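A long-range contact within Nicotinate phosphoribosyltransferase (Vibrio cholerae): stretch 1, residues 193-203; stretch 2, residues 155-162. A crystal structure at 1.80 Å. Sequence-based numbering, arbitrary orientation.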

# COMPACT_ATOMS: atom_id res chain seq x y z
N GLN A 193 -12.28 2.36 -13.69
CA GLN A 193 -13.21 1.48 -14.44
C GLN A 193 -12.66 0.08 -14.55
O GLN A 193 -13.42 -0.91 -14.35
CB GLN A 193 -13.56 2.06 -15.84
CG GLN A 193 -14.68 1.32 -16.60
CD GLN A 193 -15.96 1.27 -15.80
OE1 GLN A 193 -16.39 2.26 -15.28
NE2 GLN A 193 -16.48 0.08 -15.59
N VAL A 194 -11.36 -0.05 -14.88
CA VAL A 194 -10.77 -1.37 -14.94
C VAL A 194 -10.75 -2.05 -13.59
O VAL A 194 -11.09 -3.25 -13.50
CB VAL A 194 -9.34 -1.38 -15.53
CG1 VAL A 194 -8.67 -2.73 -15.26
CG2 VAL A 194 -9.39 -1.06 -17.01
N GLN A 195 -10.41 -1.32 -12.53
CA GLN A 195 -10.46 -1.93 -11.19
C GLN A 195 -11.88 -2.35 -10.87
O GLN A 195 -12.10 -3.40 -10.24
CB GLN A 195 -9.99 -0.97 -10.08
CG GLN A 195 -9.93 -1.64 -8.68
CD GLN A 195 -9.41 -0.71 -7.61
OE1 GLN A 195 -9.40 0.50 -7.79
NE2 GLN A 195 -8.94 -1.28 -6.49
N ARG A 196 -12.83 -1.46 -11.19
CA ARG A 196 -14.25 -1.75 -10.91
C ARG A 196 -14.66 -3.10 -11.56
O ARG A 196 -15.19 -3.99 -10.87
CB ARG A 196 -15.15 -0.61 -11.38
CG ARG A 196 -16.63 -0.81 -10.99
CD ARG A 196 -17.42 -1.39 -12.16
NE ARG A 196 -18.65 -2.02 -11.70
CZ ARG A 196 -19.22 -3.08 -12.29
NH1 ARG A 196 -20.34 -3.59 -11.80
NH2 ARG A 196 -18.67 -3.62 -13.37
N ASP A 197 -14.35 -3.27 -12.83
CA ASP A 197 -14.72 -4.49 -13.58
C ASP A 197 -13.97 -5.72 -13.05
O ASP A 197 -14.50 -6.84 -13.06
CB ASP A 197 -14.36 -4.33 -15.03
CG ASP A 197 -15.31 -3.40 -15.78
OD1 ASP A 197 -16.37 -3.07 -15.24
OD2 ASP A 197 -14.93 -2.93 -16.87
N VAL A 198 -12.70 -5.53 -12.69
CA VAL A 198 -11.90 -6.59 -12.13
C VAL A 198 -12.49 -7.11 -10.84
O VAL A 198 -12.64 -8.33 -10.67
CB VAL A 198 -10.41 -6.15 -11.96
CG1 VAL A 198 -9.68 -7.09 -10.99
CG2 VAL A 198 -9.76 -6.07 -13.35
N LEU A 199 -12.90 -6.21 -9.97
CA LEU A 199 -13.51 -6.64 -8.73
C LEU A 199 -14.87 -7.34 -8.99
O LEU A 199 -15.17 -8.37 -8.39
CB LEU A 199 -13.65 -5.44 -7.72
CG LEU A 199 -12.32 -5.08 -7.01
CD1 LEU A 199 -12.47 -3.75 -6.31
CD2 LEU A 199 -12.09 -6.15 -5.97
N ALA A 200 -15.70 -6.77 -9.89
CA ALA A 200 -16.97 -7.38 -10.29
C ALA A 200 -16.74 -8.83 -10.76
O ALA A 200 -17.50 -9.73 -10.41
CB ALA A 200 -17.65 -6.56 -11.38
N CYS A 201 -15.69 -9.05 -11.55
CA CYS A 201 -15.43 -10.36 -12.12
C CYS A 201 -14.97 -11.35 -11.02
O CYS A 201 -15.46 -12.48 -10.93
CB CYS A 201 -14.40 -10.20 -13.22
SG CYS A 201 -13.71 -11.73 -13.90
N LEU A 202 -14.03 -10.91 -10.17
CA LEU A 202 -13.60 -11.73 -9.03
C LEU A 202 -14.78 -12.14 -8.17
O LEU A 202 -14.92 -13.30 -7.80
CB LEU A 202 -12.59 -10.99 -8.18
CG LEU A 202 -11.27 -10.65 -8.86
CD1 LEU A 202 -10.45 -9.72 -7.94
CD2 LEU A 202 -10.48 -11.88 -9.33
N LYS A 203 -15.65 -11.19 -7.87
CA LYS A 203 -16.80 -11.49 -7.07
C LYS A 203 -17.71 -12.54 -7.76
O LYS A 203 -18.22 -13.45 -7.11
CB LYS A 203 -17.57 -10.22 -6.77
CG LYS A 203 -18.97 -10.51 -6.24
CD LYS A 203 -19.54 -9.40 -5.38
CE LYS A 203 -20.83 -9.89 -4.72
NZ LYS A 203 -21.74 -8.77 -4.34
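Stretch 2 (155-162) LPLKVLKT

Residues 155-162 form a helix that packs against the helix of residues 193-203, the two running in broadly the same direction. The angle between their N-to-C directions is 32° (signed crossing angle -32°), and the axes come within 10.1 Å of each other, a spacing that leaves room for a layer of side chains between them. Backbone hydrogen bonds of the i to i-4 pattern hold stretch 2 in shape, from Val159 N to Leu155 O (3.0 Å) through Thr162 N to Lys158 O (3.1 Å). The register is marked by Pro156, whose CA lies 7.1 Å from Val194 CA, and by Leu157, whose CA lies 6.8 Å from Val198 CA. The contact buries 356 Å² over both sides, and no hydrogen bond crosses it; its substance is apolar packing.

Leu160, Leu157 and Cys201 cover the most surface. Leu160, with CA-to-CB pointing toward stretch 1 and chi1 t, chi2 p, touches three residues spread over one turn of that helix: its CD2 is 3.9 Å from Val198 CG1 and 3.8 Å from Cys201 SG, and both Leu160 CD1 and Leu160 CD2 lie 4.3 Å from Leu202 CD2. Leu202 leaves its backbone sideways, but its end comes nearer.

Leu157 likewise leaves its backbone sideways; with chi1 m and chi2 t its end approaches stretch 1. Its CD2 rests over the backbone between Asp197 and Val198, 3.6 Å from Asp197 O and 4.2 Å from Val198 N, and meets Cys201 CB at 3.8 Å. The carbonyl it covers already accepts the helical hydrogen bond from Cys201 N (Cys201 N to Asp197 O, 2.9 Å). Asp197 CB is 4.1 Å from Leu157 CD1 and 4.2 Å from Leu157 CD2, so the nearest approach of the aspartate side chain to stretch 2 is at its CB, while its OD1 forms a salt bridge with Arg196 NH2 within its own helix (3.0 Å).

Cys201 points toward stretch 2, and both its CB and its SG lie against both leucines. Its sulfur also lies 4.4 Å from Lys161 CG, so the lysine contributes the aliphatic part of its chain. One turn before Leu160, Pro156 points toward stretch 1 and sets its CB 4.1 Å from Val194 CG1. Leu155, Lys158, Val159 and Thr162 make no contact with stretch 1, leaving Pro156, Leu157, Leu160 and Lys161 as the contacting residues of this helix.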

# COMPACT_ATOMS: atom_id res chain seq x y z
N LEU A 155 -10.01 -6.20 -23.37
CA LEU A 155 -8.74 -6.89 -23.05
C LEU A 155 -8.50 -7.15 -21.56
O LEU A 155 -8.15 -8.25 -21.20
CB LEU A 155 -7.54 -6.17 -23.66
CG LEU A 155 -6.19 -6.90 -23.48
CD1 LEU A 155 -6.22 -8.31 -24.08
CD2 LEU A 155 -5.11 -6.09 -24.15
N PRO A 156 -8.66 -6.13 -20.68
CA PRO A 156 -8.32 -6.41 -19.30
C PRO A 156 -9.14 -7.57 -18.74
O PRO A 156 -8.58 -8.43 -18.05
CB PRO A 156 -8.63 -5.08 -18.56
CG PRO A 156 -8.61 -4.04 -19.64
CD PRO A 156 -9.05 -4.72 -20.90
N LEU A 157 -10.44 -7.65 -19.06
CA LEU A 157 -11.20 -8.77 -18.51
C LEU A 157 -10.89 -10.11 -19.21
O LEU A 157 -10.96 -11.17 -18.56
CB LEU A 157 -12.71 -8.49 -18.52
CG LEU A 157 -13.26 -7.57 -17.43
CD1 LEU A 157 -14.77 -7.41 -17.65
CD2 LEU A 157 -12.93 -8.11 -16.03
N LYS A 158 -10.52 -10.07 -20.49
CA LYS A 158 -10.14 -11.33 -21.18
C LYS A 158 -8.93 -11.90 -20.48
O LYS A 158 -8.81 -13.12 -20.28
CB LYS A 158 -9.83 -11.14 -22.70
CG LYS A 158 -11.07 -11.08 -23.62
CD LYS A 158 -10.71 -11.15 -25.11
N VAL A 159 -8.00 -11.02 -20.12
CA VAL A 159 -6.73 -11.44 -19.52
C VAL A 159 -7.04 -12.04 -18.16
O VAL A 159 -6.49 -13.10 -17.77
CB VAL A 159 -5.74 -10.25 -19.34
CG1 VAL A 159 -4.58 -10.65 -18.42
CG2 VAL A 159 -5.23 -9.78 -20.69
N LEU A 160 -7.90 -11.36 -17.40
CA LEU A 160 -8.21 -11.86 -16.05
C LEU A 160 -8.94 -13.21 -16.14
O LEU A 160 -8.65 -14.14 -15.38
CB LEU A 160 -9.05 -10.85 -15.28
CG LEU A 160 -9.45 -11.29 -13.87
CD1 LEU A 160 -8.26 -11.63 -12.95
CD2 LEU A 160 -10.30 -10.18 -13.24
N LYS A 161 -9.88 -13.31 -17.08
CA LYS A 161 -10.67 -14.55 -17.22
C LYS A 161 -9.77 -15.78 -17.48
O LYS A 161 -9.95 -16.84 -16.87
CB LYS A 161 -11.74 -14.38 -18.28
CG LYS A 161 -12.93 -13.55 -17.78
CD LYS A 161 -13.82 -13.13 -18.94
CE LYS A 161 -14.93 -12.15 -18.53
NZ LYS A 161 -15.88 -12.11 -19.68
N THR A 162 -8.76 -15.60 -18.34
CA THR A 162 -7.81 -16.66 -18.67
C THR A 162 -7.00 -17.05 -17.42
O THR A 162 -6.77 -18.22 -17.18
CB THR A 162 -6.83 -16.21 -19.75
OG1 THR A 162 -7.56 -15.83 -20.92
CG2 THR A 162 -5.93 -17.37 -20.13